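Local atomic coordinates of aldo-keto reductase family 1 member C1 (Caenorhabditis elegans, PDB entry 1QWK), a protein that probably reduces aldehydes and ketones, sugars such as aldoses among them, to alcohols with NADPH. Residues I19-W24 / T33-A38; V108-A113 / V171-V176; D121-H126 / Q301-G306; N233-A238 / K243-V248; L250-D255 / A287-S292. One frame throughout, in Å; residues are numbered along the deposited sequence.

Overall arrangement
The five contacts sample one (beta/alpha)8 barrel. Contacts 1 and 2 reach the same parallel sheet, their centres about 18 Å apart: contact 1 seats a helix against the first barrel strand, while contact 2 lies inside the barrel, where the side chain of Gln-175 comes about 3 Å from that of Lys-81 and about 5 Å from that of Tyr-52, the predicted proton donor. Contact 3 joins two loops, with the Phe-303 side chain about 7 Å from that of His-114, a predicted substrate-binding residue. Contacts 4 and 5 share helix 245-255, touch each other with centres about 10 Å apart, and lie away from these sites; contact 4 is about 38 Å from contact 3, centre to centre.

Contact 1. Residues I19-W24 / T33-A38; sequences IGLGTW and TAVKTA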
# COMPACT_ATOMS: atom_id res chain seq x y z
N ILE A 19 -8.53 -4.91 -2.78
CA ILE A 19 -8.70 -3.71 -1.98
C ILE A 19 -8.40 -4.04 -0.53
O ILE A 19 -8.80 -5.08 -0.01
CB ILE A 19 -10.13 -3.11 -2.11
CG1 ILE A 19 -10.26 -1.85 -1.25
CG2 ILE A 19 -11.18 -4.15 -1.73
CD1 ILE A 19 -11.53 -1.05 -1.52
N GLY A 20 -7.66 -3.15 0.13
CA GLY A 20 -7.34 -3.39 1.52
C GLY A 20 -7.35 -2.10 2.29
O GLY A 20 -7.44 -1.01 1.72
N LEU A 21 -7.28 -2.22 3.61
CA LEU A 21 -7.26 -1.05 4.47
C LEU A 21 -5.81 -0.64 4.69
O LEU A 21 -5.00 -1.43 5.17
CB LEU A 21 -7.92 -1.37 5.81
CG LEU A 21 -7.97 -0.23 6.83
CD1 LEU A 21 -8.92 0.86 6.34
CD2 LEU A 21 -8.44 -0.78 8.18
N GLY A 22 -5.49 0.59 4.31
CA GLY A 22 -4.15 1.11 4.51
C GLY A 22 -4.15 1.74 5.89
O GLY A 22 -4.98 2.60 6.17
N THR A 23 -3.23 1.32 6.75
CA THR A 23 -3.19 1.85 8.11
C THR A 23 -2.08 2.86 8.43
O THR A 23 -1.92 3.23 9.59
CB THR A 23 -3.08 0.70 9.15
OG1 THR A 23 -1.83 0.03 9.01
CG2 THR A 23 -4.22 -0.31 8.95
N TRP A 24 -1.34 3.32 7.43
CA TRP A 24 -0.26 4.27 7.70
C TRP A 24 -0.69 5.59 8.35
O TRP A 24 0.15 6.32 8.88
CB TRP A 24 0.53 4.56 6.42
CG TRP A 24 -0.21 5.31 5.35
CD1 TRP A 24 -1.18 4.83 4.53
CD2 TRP A 24 -0.01 6.68 4.99
NE1 TRP A 24 -1.60 5.81 3.67
CE2 TRP A 24 -0.90 6.96 3.93
CE3 TRP A 24 0.83 7.70 5.45
CZ2 TRP A 24 -0.97 8.22 3.32
CZ3 TRP A 24 0.76 8.95 4.85
CH2 TRP A 24 -0.13 9.20 3.80
N THR A 33 -10.80 0.35 15.63
CA THR A 33 -12.14 0.64 15.12
C THR A 33 -12.15 0.58 13.59
O THR A 33 -13.11 0.11 12.99
CB THR A 33 -12.61 2.05 15.55
OG1 THR A 33 -12.59 2.14 16.98
CG2 THR A 33 -14.02 2.31 15.05
N ALA A 34 -11.08 1.07 12.97
CA ALA A 34 -10.97 1.08 11.52
C ALA A 34 -10.92 -0.34 10.95
O ALA A 34 -11.60 -0.65 9.97
CB ALA A 34 -9.73 1.86 11.09
N VAL A 35 -10.11 -1.20 11.56
CA VAL A 35 -9.98 -2.57 11.09
C VAL A 35 -11.31 -3.32 11.19
O VAL A 35 -11.74 -3.95 10.23
CB VAL A 35 -8.89 -3.33 11.88
CG1 VAL A 35 -8.93 -4.82 11.54
CG2 VAL A 35 -7.52 -2.76 11.55
N LYS A 36 -11.96 -3.23 12.35
CA LYS A 36 -13.23 -3.93 12.54
C LYS A 36 -14.31 -3.42 11.59
O LYS A 36 -15.10 -4.20 11.07
CB LYS A 36 -13.69 -3.80 13.99
CG LYS A 36 -12.67 -4.35 14.98
CD LYS A 36 -13.18 -4.35 16.41
CE LYS A 36 -14.26 -5.39 16.63
NZ LYS A 36 -14.74 -5.38 18.04
N THR A 37 -14.33 -2.11 11.36
CA THR A 37 -15.32 -1.53 10.46
C THR A 37 -15.08 -2.02 9.04
O THR A 37 -16.01 -2.39 8.32
CB THR A 37 -15.24 0.01 10.47
OG1 THR A 37 -15.54 0.50 11.78
CG2 THR A 37 -16.24 0.60 9.48
N ALA A 38 -13.81 -2.03 8.63
CA ALA A 38 -13.44 -2.47 7.29
C ALA A 38 -13.79 -3.93 7.05
O ALA A 38 -14.38 -4.28 6.03
CB ALA A 38 -11.95 -2.24 7.07
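Leu-21 carries this contact almost alone, pressing one methyl, CD2, into the side of helix 28-41. That methyl settles among three residues of one helical face: Ala-38, whose CB is 4.0 Å from Leu-21 CD2, Val-35, which offers CG2, and Ala-34, which offers CB and its backbone. The tightest approach is to the main chain, with Leu-21 CD2 3.6 Å from Ala-34 O. With CG of Leu-21 anti to its own nitrogen (chi1 180°), the branch reaches outward from the strand. The small alanines are consistent with so close an approach to the backbone.

The other side of the helix is looser and more polar. Thr-33 is exposed, and its carbonyl O accepts from both Thr-37 N and Thr-37 OG1, which arrive from opposite faces of the carbonyl plane, OG1 at 2.7 Å from Thr-33 O. Lys-36 turns away and forms salt bridges with Glu-64 and Glu-68 of the next helix.

This strand and helix open a beta-alpha-beta unit of the barrel, Leu-21 pairing through its backbone with Leu-45 and Asp-47. Leu-21 meets apolar side chains and one backbone carbonyl in van der Waals contact, without polar bonds between the segments, implying that shape and burial hold helix to strand.

Contact 2. Residues V108-A113 / V171-V176; sequences VDLYLA and VHNSQV
Leu-112, Asn-173 and Leu-110 bury the most surface here, and the amide oxygen of Asn-173 is where they converge. Leu-112 CD2 and Leu-110 CD2 each lie 3.7 Å from Asn-173 OD1, so two methyls from one strand pack against a single polar atom of the other. The leucines get there by different torsions. In Leu-110, CG is anti to the backbone nitrogen (chi1 177°), and its side chain crosses that of Asn-173 at about a right angle; in Leu-112, CG is anti to the carbonyl carbon (chi1 -47°), which also brings CD1 within 4.0 Å of Gln-175 CB.

The strands themselves do not pair. Their short axes stay 8.4 Å apart at closest because strand 150-153 comes between them in the sheet order, and the 58° angle they make reflects the coiling of the barrel; what meets is side chains pointing into its interior. The nitrogen end of the Asn-173 amide is held on the far side, ND2 bonding to Ser-197 and Thr-199 of the following strand, which should fix the turn of the amide and leave OD1 facing the leucines. Gln-175, one inward step further along its strand, touches Lys-81, the residue predicted to lower the pKa of the active-site tyrosine.

This is the interior of a (beta/alpha)8 barrel, filled by alternate residues of its strands. The chemistry changes across it, from leucine methyls on strand 110-113 to amides on strand 173-177, implying that van der Waals packing joins these two strands while polar bonds to neighbouring strands orient the amide of Asn-173.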
# COMPACT_ATOMS: atom_id res chain seq x y z
N VAL A 108 2.52 -14.13 8.13
CA VAL A 108 1.84 -13.04 7.45
C VAL A 108 1.68 -13.48 6.01
O VAL A 108 2.44 -14.32 5.51
CB VAL A 108 2.64 -11.70 7.49
CG1 VAL A 108 2.65 -11.14 8.91
CG2 VAL A 108 4.06 -11.90 6.99
N ASP A 109 0.67 -12.95 5.33
CA ASP A 109 0.42 -13.33 3.96
C ASP A 109 1.42 -12.69 3.00
O ASP A 109 1.81 -13.31 2.00
CB ASP A 109 -1.02 -12.97 3.61
CG ASP A 109 -2.02 -13.73 4.48
OD1 ASP A 109 -2.38 -14.87 4.13
OD2 ASP A 109 -2.41 -13.19 5.54
N LEU A 110 1.86 -11.48 3.31
CA LEU A 110 2.82 -10.77 2.47
C LEU A 110 3.76 -9.95 3.35
O LEU A 110 3.32 -9.24 4.24
CB LEU A 110 2.08 -9.86 1.48
CG LEU A 110 2.94 -8.97 0.55
CD1 LEU A 110 3.83 -9.82 -0.33
CD2 LEU A 110 2.01 -8.10 -0.30
N TYR A 111 5.07 -10.06 3.09
CA TYR A 111 6.07 -9.32 3.84
C TYR A 111 6.92 -8.53 2.86
O TYR A 111 7.51 -9.11 1.95
CB TYR A 111 6.96 -10.28 4.64
CG TYR A 111 7.85 -9.59 5.65
CD1 TYR A 111 7.32 -8.65 6.54
CD2 TYR A 111 9.19 -9.92 5.76
CE1 TYR A 111 8.11 -8.07 7.53
CE2 TYR A 111 9.99 -9.35 6.74
CZ TYR A 111 9.45 -8.43 7.62
OH TYR A 111 10.24 -7.89 8.61
N LEU A 112 6.96 -7.21 3.04
CA LEU A 112 7.69 -6.33 2.12
C LEU A 112 8.85 -5.56 2.73
O LEU A 112 8.85 -5.26 3.92
CB LEU A 112 6.73 -5.28 1.55
CG LEU A 112 5.36 -5.72 1.00
CD1 LEU A 112 4.56 -4.49 0.62
CD2 LEU A 112 5.56 -6.65 -0.18
N ALA A 113 9.84 -5.24 1.90
CA ALA A 113 10.94 -4.39 2.35
C ALA A 113 10.26 -3.02 2.17
O ALA A 113 9.89 -2.67 1.05
CB ALA A 113 12.14 -4.53 1.42
N VAL A 171 10.08 -11.79 -6.82
CA VAL A 171 9.43 -10.70 -6.10
C VAL A 171 7.95 -10.89 -6.46
O VAL A 171 7.59 -10.86 -7.63
CB VAL A 171 9.93 -9.33 -6.59
CG1 VAL A 171 9.10 -8.21 -5.96
CG2 VAL A 171 11.40 -9.16 -6.23
N HIS A 172 7.09 -11.07 -5.45
CA HIS A 172 5.66 -11.31 -5.71
C HIS A 172 4.82 -10.04 -5.82
O HIS A 172 3.77 -10.04 -6.46
CB HIS A 172 5.05 -12.19 -4.61
CG HIS A 172 5.77 -13.48 -4.37
ND1 HIS A 172 5.96 -14.43 -5.36
CD2 HIS A 172 6.33 -14.00 -3.25
CE1 HIS A 172 6.60 -15.47 -4.86
NE2 HIS A 172 6.83 -15.23 -3.58
N ASN A 173 5.28 -8.97 -5.18
CA ASN A 173 4.52 -7.72 -5.17
C ASN A 173 5.42 -6.49 -5.02
O ASN A 173 6.49 -6.56 -4.42
CB ASN A 173 3.49 -7.78 -4.03
CG ASN A 173 2.78 -6.44 -3.78
OD1 ASN A 173 3.16 -5.68 -2.88
ND2 ASN A 173 1.74 -6.18 -4.55
N SER A 174 4.96 -5.37 -5.58
CA SER A 174 5.66 -4.09 -5.49
C SER A 174 4.60 -3.07 -5.08
O SER A 174 3.60 -2.90 -5.77
CB SER A 174 6.26 -3.69 -6.84
OG SER A 174 6.68 -2.33 -6.81
N GLN A 175 4.83 -2.42 -3.95
CA GLN A 175 3.90 -1.41 -3.45
C GLN A 175 4.52 -0.04 -3.63
O GLN A 175 5.57 0.25 -3.07
CB GLN A 175 3.57 -1.65 -1.97
CG GLN A 175 2.52 -0.69 -1.44
CD GLN A 175 2.12 -0.97 0.00
OE1 GLN A 175 1.78 -2.10 0.37
NE2 GLN A 175 2.15 0.07 0.83
N VAL A 176 3.86 0.80 -4.42
CA VAL A 176 4.37 2.14 -4.69
C VAL A 176 3.27 3.18 -4.74
O VAL A 176 2.08 2.86 -4.77
CB VAL A 176 5.10 2.19 -6.05
CG1 VAL A 176 6.30 1.25 -6.05
CG2 VAL A 176 4.14 1.82 -7.18

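Contact 3. Residues D121-H126 / Q301-G306; sequences DDMSEH and QDFMTG
Met-123 keeps CG anti to its carbonyl carbon (chi1 -66°) and bends at the sulfur (chi3 78°), while Phe-303 holds its ring between its own backbone nitrogen and carbonyl carbon (chi1 61°); together these turns bring the methionine methyl against the ring. Met-123 CE lies 3.5 Å from Phe-303 CD1 and nearly as close to CE1, approaching obliquely at that one side of the ring. On one of its faces the same ring has Gln-301 O, 4.0 Å above the plane and offset toward the rim. Met-115 also packs against Phe-303.

The second meeting is made by His-126, whose CE1 meets the other backbone obliquely, 3.8 Å from Gly-306 C. Both segments lie outside the eight strands of the (beta/alpha)8 barrel, the second with a short 3-10 turn at 302-304, and in aldo-keto reductases such a loop after strand 4 and the C-terminal loop commonly border the substrate pocket. Consistent with that, the Phe-303 side chain is only about 7 Å from that of His-114.

One water ties the loops together. It sits in the plane of the imidazole at its edge, 2.7 Å from His-126 NE2, and donates to two carbonyls, Phe-303 O and Thr-305 O, the latter at 2.7 Å. The 3-10 turn is braced from within: Asp-302 O accepts from both Thr-305 N and Thr-305 OG1. On the opposing loop, Ser-124 OG donates to Asp-122 OD1 at 2.6 Å, meeting it on the syn side of the carboxylate, and also bonds to Asn-120.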
# COMPACT_ATOMS: atom_id res chain seq x y z
N ASP A 121 19.79 1.89 13.73
CA ASP A 121 18.65 2.14 14.63
C ASP A 121 17.98 3.51 14.62
O ASP A 121 16.75 3.61 14.50
CB ASP A 121 19.04 1.81 16.07
CG ASP A 121 19.40 0.34 16.26
OD1 ASP A 121 20.29 -0.16 15.54
OD2 ASP A 121 18.80 -0.31 17.14
N ASP A 122 18.75 4.58 14.76
CA ASP A 122 18.14 5.91 14.78
C ASP A 122 18.27 6.62 13.44
O ASP A 122 18.07 7.84 13.35
CB ASP A 122 18.78 6.76 15.88
CG ASP A 122 20.16 7.24 15.52
OD1 ASP A 122 20.96 6.42 15.02
OD2 ASP A 122 20.44 8.44 15.74
N MET A 123 18.58 5.85 12.41
CA MET A 123 18.73 6.38 11.07
C MET A 123 19.72 7.53 10.99
O MET A 123 19.55 8.48 10.23
CB MET A 123 17.37 6.82 10.52
CG MET A 123 16.40 5.67 10.33
SD MET A 123 14.85 6.15 9.55
CE MET A 123 15.37 6.26 7.85
N SER A 124 20.77 7.44 11.80
CA SER A 124 21.80 8.47 11.81
C SER A 124 22.95 8.05 10.89
O SER A 124 23.86 8.83 10.63
CB SER A 124 22.34 8.69 13.22
OG SER A 124 22.90 7.50 13.74
N GLU A 125 22.90 6.81 10.40
CA GLU A 125 23.94 6.31 9.52
C GLU A 125 23.39 5.39 8.44
O GLU A 125 22.49 4.59 8.70
CB GLU A 125 25.02 5.58 10.32
CG GLU A 125 25.91 6.51 11.14
CD GLU A 125 26.86 5.77 12.06
OE1 GLU A 125 27.30 4.65 11.70
OE2 GLU A 125 27.20 6.32 13.13
N HIS A 126 23.92 5.53 7.23
CA HIS A 126 23.51 4.69 6.12
C HIS A 126 24.22 3.35 6.22
O HIS A 126 25.36 3.27 6.68
CB HIS A 126 23.89 5.33 4.78
CG HIS A 126 23.24 6.65 4.53
ND1 HIS A 126 23.72 7.55 3.60
CD2 HIS A 126 22.13 7.21 5.06
CE1 HIS A 126 22.93 8.61 3.57
NE2 HIS A 126 21.95 8.43 4.44
N GLN A 301 10.14 10.49 -0.05
CA GLN A 301 10.95 9.64 0.82
C GLN A 301 12.39 10.18 0.79
O GLN A 301 13.35 9.41 0.64
CB GLN A 301 10.94 8.18 0.32
CG GLN A 301 9.55 7.63 0.00
CD GLN A 301 8.64 7.52 1.23
OE1 GLN A 301 9.06 7.82 2.35
NE2 GLN A 301 7.40 7.09 1.01
N ASP A 302 12.54 11.50 0.94
CA ASP A 302 13.85 12.14 0.86
C ASP A 302 14.89 11.82 1.93
O ASP A 302 16.04 12.24 1.81
CB ASP A 302 13.70 13.67 0.73
CG ASP A 302 12.97 14.30 1.89
OD1 ASP A 302 13.06 13.78 3.02
OD2 ASP A 302 12.33 15.35 1.68
N PHE A 303 14.50 11.06 2.95
CA PHE A 303 15.47 10.66 3.96
C PHE A 303 16.48 9.71 3.30
O PHE A 303 17.55 9.46 3.85
CB PHE A 303 14.77 9.98 5.14
CG PHE A 303 14.04 8.71 4.77
CD1 PHE A 303 14.71 7.50 4.69
CD2 PHE A 303 12.67 8.74 4.52
CE1 PHE A 303 14.03 6.33 4.35
CE2 PHE A 303 11.98 7.58 4.18
CZ PHE A 303 12.66 6.37 4.10
N MET A 304 16.13 9.19 2.12
CA MET A 304 17.02 8.28 1.40
C MET A 304 18.09 9.03 0.61
O MET A 304 19.01 8.42 0.09
CB MET A 304 16.25 7.40 0.41
CG MET A 304 15.43 6.27 1.02
SD MET A 304 14.96 5.01 -0.21
CE MET A 304 13.78 5.91 -1.23
N THR A 305 17.96 10.35 0.52
CA THR A 305 18.93 11.17 -0.21
C THR A 305 20.37 10.88 0.21
O THR A 305 20.70 10.94 1.40
CB THR A 305 18.64 12.68 0.01
OG1 THR A 305 17.28 12.96 -0.35
CG2 THR A 305 19.56 13.54 -0.85
N GLY A 306 21.23 10.56 -0.76
CA GLY A 306 22.62 10.28 -0.45
C GLY A 306 22.94 8.82 -0.19
O GLY A 306 24.11 8.43 -0.19
O HOH W 1 20.38 10.53 4.01

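Contact 4. Residues N233-A238 / K243-V248; sequences NVLALA and KTPAQV
The backbone of Ala-238, in helix 232-241, and that of Lys-243, just before helix 245-255, meet with CA atoms 4.9 Å apart, and Lys-243 N donates to Ala-238 O at 3.0 Å, in the carbonyl plane.

Around that bond the side chains close the angle between the helices. Ala-238 has the most surface covered: its CB lies 3.2 Å from Lys-243 O and also packs on Pro-245, and beside it Val-248 CG2 reaches 3.7 Å from Ala-238 CA. Val-248 uses both branches, for CG1, anti to its backbone nitrogen (chi1 172°), turns to Leu-237 CD2 at 3.8 Å. Val-234 CG1 fills in between the two helices, touching Pro-245 and Val-248 CG1. Toward the exposed side, Leu-235 bends its CD2 back to Pro-245 CG, at 3.8 Å, and the proline ring fills the edge of the contact.

The start of the second helix is held by reciprocal bonds. Thr-244 N donates to Gln-247 OE1 in an almost straight bond (174°), and Gln-247 N returns one to Thr-244 OG1 at 3.2 Å. Both side chains also bond to helix 267-274, Thr-244 OG1 to Glu-272 OE2 and Gln-247 NE2 to Glu-272 O, while Lys-243 NZ reaches Asp-278 and the carbonyl of Glu-275. These bonds tie the helix start to helix 267-274 and the residues after it.

The whole is two consecutive helices joined by a short turn on the outside of the barrel, the second opened by a capping box with Thr-244 at the N-cap and Pro-245 in the first turn.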
# COMPACT_ATOMS: atom_id res chain seq x y z
N ASN A 233 -12.00 15.84 -15.61
CA ASN A 233 -12.43 14.58 -16.20
C ASN A 233 -12.92 13.62 -15.13
O ASN A 233 -13.86 12.85 -15.37
CB ASN A 233 -11.28 13.97 -17.01
CG ASN A 233 -10.91 14.81 -18.22
OD1 ASN A 233 -9.74 14.99 -18.54
ND2 ASN A 233 -11.93 15.33 -18.91
N VAL A 234 -12.30 13.65 -13.96
CA VAL A 234 -12.72 12.79 -12.85
C VAL A 234 -14.13 13.19 -12.41
O VAL A 234 -15.01 12.33 -12.26
CB VAL A 234 -11.76 12.91 -11.64
CG1 VAL A 234 -12.37 12.20 -10.43
CG2 VAL A 234 -10.42 12.27 -11.99
N LEU A 235 -14.35 14.48 -12.21
CA LEU A 235 -15.65 15.00 -11.79
C LEU A 235 -16.73 14.68 -12.82
O LEU A 235 -17.86 14.37 -12.47
CB LEU A 235 -15.57 16.51 -11.56
CG LEU A 235 -14.61 16.97 -10.46
CD1 LEU A 235 -14.56 18.49 -10.40
CD2 LEU A 235 -15.06 16.40 -9.12
N ALA A 236 -16.36 14.76 -14.10
CA ALA A 236 -17.29 14.48 -15.19
C ALA A 236 -17.69 13.01 -15.19
O ALA A 236 -18.86 12.68 -15.37
CB ALA A 236 -16.67 14.86 -16.52
N LEU A 237 -16.71 12.13 -15.01
CA LEU A 237 -16.99 10.70 -15.01
C LEU A 237 -17.77 10.31 -13.76
O LEU A 237 -18.60 9.39 -13.79
CB LEU A 237 -15.68 9.90 -15.09
CG LEU A 237 -15.82 8.38 -15.18
CD1 LEU A 237 -16.67 8.00 -16.39
CD2 LEU A 237 -14.43 7.75 -15.29
N ALA A 238 -17.52 11.00 -12.65
CA ALA A 238 -18.23 10.69 -11.41
C ALA A 238 -19.71 11.02 -11.59
O ALA A 238 -20.58 10.25 -11.18
CB ALA A 238 -17.65 11.50 -10.25
N LYS A 243 -21.20 8.00 -9.32
CA LYS A 243 -20.26 7.53 -8.31
C LYS A 243 -19.54 8.77 -7.78
O LYS A 243 -19.64 9.84 -8.37
CB LYS A 243 -19.24 6.55 -8.92
CG LYS A 243 -19.86 5.31 -9.56
CD LYS A 243 -20.60 4.44 -8.54
CE LYS A 243 -19.65 3.80 -7.54
NZ LYS A 243 -20.38 2.97 -6.54
N THR A 244 -18.83 8.64 -6.67
CA THR A 244 -18.11 9.79 -6.12
C THR A 244 -16.74 9.88 -6.77
O THR A 244 -16.23 8.89 -7.30
CB THR A 244 -17.92 9.69 -4.60
OG1 THR A 244 -16.97 8.65 -4.31
CG2 THR A 244 -19.24 9.36 -3.90
N PRO A 245 -16.12 11.07 -6.74
CA PRO A 245 -14.79 11.26 -7.32
C PRO A 245 -13.78 10.27 -6.75
O PRO A 245 -12.94 9.74 -7.48
CB PRO A 245 -14.46 12.70 -6.94
CG PRO A 245 -15.82 13.36 -7.05
CD PRO A 245 -16.73 12.37 -6.37
N ALA A 246 -13.86 10.03 -5.45
CA ALA A 246 -12.96 9.08 -4.80
C ALA A 246 -13.15 7.67 -5.37
O ALA A 246 -12.17 6.98 -5.66
CB ALA A 246 -13.19 9.07 -3.29
N GLN A 247 -14.39 7.25 -5.53
CA GLN A 247 -14.65 5.92 -6.07
C GLN A 247 -14.11 5.80 -7.49
O GLN A 247 -13.63 4.74 -7.90
CB GLN A 247 -16.15 5.61 -6.01
CG GLN A 247 -16.66 5.65 -4.57
CD GLN A 247 -18.16 5.56 -4.46
OE1 GLN A 247 -18.89 6.09 -5.30
NE2 GLN A 247 -18.63 4.92 -3.40
N VAL A 248 -14.16 6.90 -8.24
CA VAL A 248 -13.65 6.90 -9.61
C VAL A 248 -12.12 6.75 -9.59
O VAL A 248 -11.56 6.00 -10.38
CB VAL A 248 -14.05 8.19 -10.36
CG1 VAL A 248 -13.33 8.26 -11.70
CG2 VAL A 248 -15.56 8.22 -10.58

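Contact 5. Residues L250-D255 / A287-S292; sequences LRYALD and AKLEES
The Tyr-252 ring meets Glu-290 at its edge, in plane, and Leu-289 obliquely. Tyr-252 OH donates to Glu-290 OE2 at 2.6 Å, on the anti lone pair that points away from the other carboxylate oxygen. A weak bond also links that hydroxyl with Arg-256 NH1. Ring and carboxylate planes are turned 66° apart, and the two side chains cross at about a right angle, so the acid does not stack on the phenol.

Tyr-252 has CG anti to its own nitrogen (chi1 164°), which swings the ring out from helix 245-255 toward the other segment. Glu-290 answers with a chain extended beyond CG, passing 3.9 Å from Tyr-252 CE1 at its CG. Nearer the helix, Leu-289 CD1 lies 4.1 Å from Tyr-252 CD1, the leucine running antiparallel alongside the ring. A phenylalanine in this position would keep the ring against Leu-289 but would probably leave the Glu-290 carboxylate without its hydroxyl donor, so that its end could turn more freely.

A second flat group braces helix 245-255 from within. Arg-251 makes a bidentate salt bridge to Asp-255: NE bonds Asp-255 OD2 at 2.9 Å, in the guanidinium plane but from above the carboxylate plane, and NH2 bonds Asp-255 OD1 at 3.0 Å. Asp-255 OD2 also accepts from Leu-281 N, and Arg-251 NH1 reaches the carbonyl of Val-276.

Leu-289 goes on to touch Val-234 and Leu-237, so helix 283-289 packs against both helices 232-241 and 245-255, where, as in other aldo-keto reductases, additional helices pack on the outside of the (beta/alpha)8 barrel.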
# COMPACT_ATOMS: atom_id res chain seq x y z
N LEU A 250 -10.32 5.30 -7.29
CA LEU A 250 -10.00 3.95 -6.87
C LEU A 250 -10.22 2.97 -8.02
O LEU A 250 -9.39 2.09 -8.25
CB LEU A 250 -10.85 3.54 -5.66
CG LEU A 250 -10.63 4.40 -4.41
CD1 LEU A 250 -11.54 3.93 -3.28
CD2 LEU A 250 -9.16 4.32 -3.98
N ARG A 251 -11.33 3.13 -8.74
CA ARG A 251 -11.63 2.25 -9.86
C ARG A 251 -10.58 2.43 -10.95
O ARG A 251 -10.22 1.49 -11.65
CB ARG A 251 -13.03 2.54 -10.43
CG ARG A 251 -13.52 1.48 -11.40
CD ARG A 251 -13.80 0.15 -10.70
NE ARG A 251 -13.43 -0.99 -11.52
CZ ARG A 251 -13.60 -2.26 -11.19
NH1 ARG A 251 -14.16 -2.58 -10.03
NH2 ARG A 251 -13.20 -3.23 -12.01
N TYR A 252 -10.08 3.66 -11.09
CA TYR A 252 -9.04 3.94 -12.08
C TYR A 252 -7.84 3.03 -11.82
O TYR A 252 -7.36 2.35 -12.72
CB TYR A 252 -8.61 5.40 -11.98
CG TYR A 252 -7.30 5.69 -12.69
CD1 TYR A 252 -7.24 5.81 -14.07
CD2 TYR A 252 -6.11 5.80 -11.96
CE1 TYR A 252 -6.03 6.03 -14.73
CE2 TYR A 252 -4.89 6.02 -12.60
CZ TYR A 252 -4.86 6.13 -13.98
OH TYR A 252 -3.66 6.34 -14.62
N ALA A 253 -7.36 3.03 -10.58
CA ALA A 253 -6.21 2.21 -10.22
C ALA A 253 -6.51 0.72 -10.40
O ALA A 253 -5.66 -0.04 -10.87
CB ALA A 253 -5.79 2.49 -8.78
N LEU A 254 -7.71 0.30 -10.02
CA LEU A 254 -8.08 -1.11 -10.16
C LEU A 254 -8.05 -1.54 -11.62
O LEU A 254 -7.51 -2.60 -11.95
CB LEU A 254 -9.47 -1.36 -9.58
CG LEU A 254 -9.56 -1.40 -8.06
CD1 LEU A 254 -11.02 -1.46 -7.62
CD2 LEU A 254 -8.80 -2.63 -7.54
N ASP A 255 -8.62 -0.73 -12.49
CA ASP A 255 -8.65 -1.09 -13.89
C ASP A 255 -7.31 -0.91 -14.61
O ASP A 255 -7.16 -1.31 -15.77
CB ASP A 255 -9.81 -0.37 -14.59
CG ASP A 255 -11.16 -0.96 -14.19
OD1 ASP A 255 -11.22 -2.19 -14.01
OD2 ASP A 255 -12.15 -0.22 -14.06
N ALA A 287 -8.07 6.61 -20.65
CA ALA A 287 -7.34 7.58 -21.47
C ALA A 287 -7.86 8.99 -21.22
O ALA A 287 -7.08 9.94 -21.11
CB ALA A 287 -7.48 7.22 -22.94
N LYS A 288 -9.18 9.13 -21.13
CA LYS A 288 -9.78 10.44 -20.89
C LYS A 288 -9.32 11.01 -19.55
O LYS A 288 -8.98 12.18 -19.45
CB LYS A 288 -11.31 10.33 -20.90
CG LYS A 288 -12.01 11.67 -20.78
CD LYS A 288 -11.67 12.58 -21.95
CE LYS A 288 -12.46 13.87 -21.91
NZ LYS A 288 -12.18 14.71 -23.10
N LEU A 289 -9.30 10.17 -18.52
CA LEU A 289 -8.88 10.63 -17.20
C LEU A 289 -7.41 11.05 -17.18
O LEU A 289 -7.03 11.91 -16.40
CB LEU A 289 -9.11 9.55 -16.14
CG LEU A 289 -10.55 9.16 -15.82
CD1 LEU A 289 -10.54 8.07 -14.76
CD2 LEU A 289 -11.34 10.37 -15.32
N GLU A 290 -6.60 10.44 -18.05
CA GLU A 290 -5.18 10.76 -18.09
C GLU A 290 -4.82 11.91 -19.03
O GLU A 290 -3.65 12.26 -19.17
CB GLU A 290 -4.38 9.52 -18.50
CG GLU A 290 -4.66 8.29 -17.65
CD GLU A 290 -3.87 7.07 -18.10
OE1 GLU A 290 -3.67 6.90 -19.32
OE2 GLU A 290 -3.45 6.27 -17.23
N GLU A 291 -5.82 12.53 -19.65
CA GLU A 291 -5.55 13.61 -20.60
C GLU A 291 -4.84 14.84 -20.02
O GLU A 291 -4.09 15.51 -20.73
CB GLU A 291 -6.83 14.04 -21.32
CG GLU A 291 -7.63 15.11 -20.61
CD GLU A 291 -8.71 15.71 -21.49
OE1 GLU A 291 -9.39 16.66 -21.04
OE2 GLU A 291 -8.88 15.24 -22.64
N SER A 292 -5.08 15.15 -18.75
CA SER A 292 -4.44 16.32 -18.14
C SER A 292 -2.92 16.17 -18.15
O SER A 292 -2.18 17.16 -18.14
CB SER A 292 -4.92 16.52 -16.69
OG SER A 292 -4.10 15.81 -15.78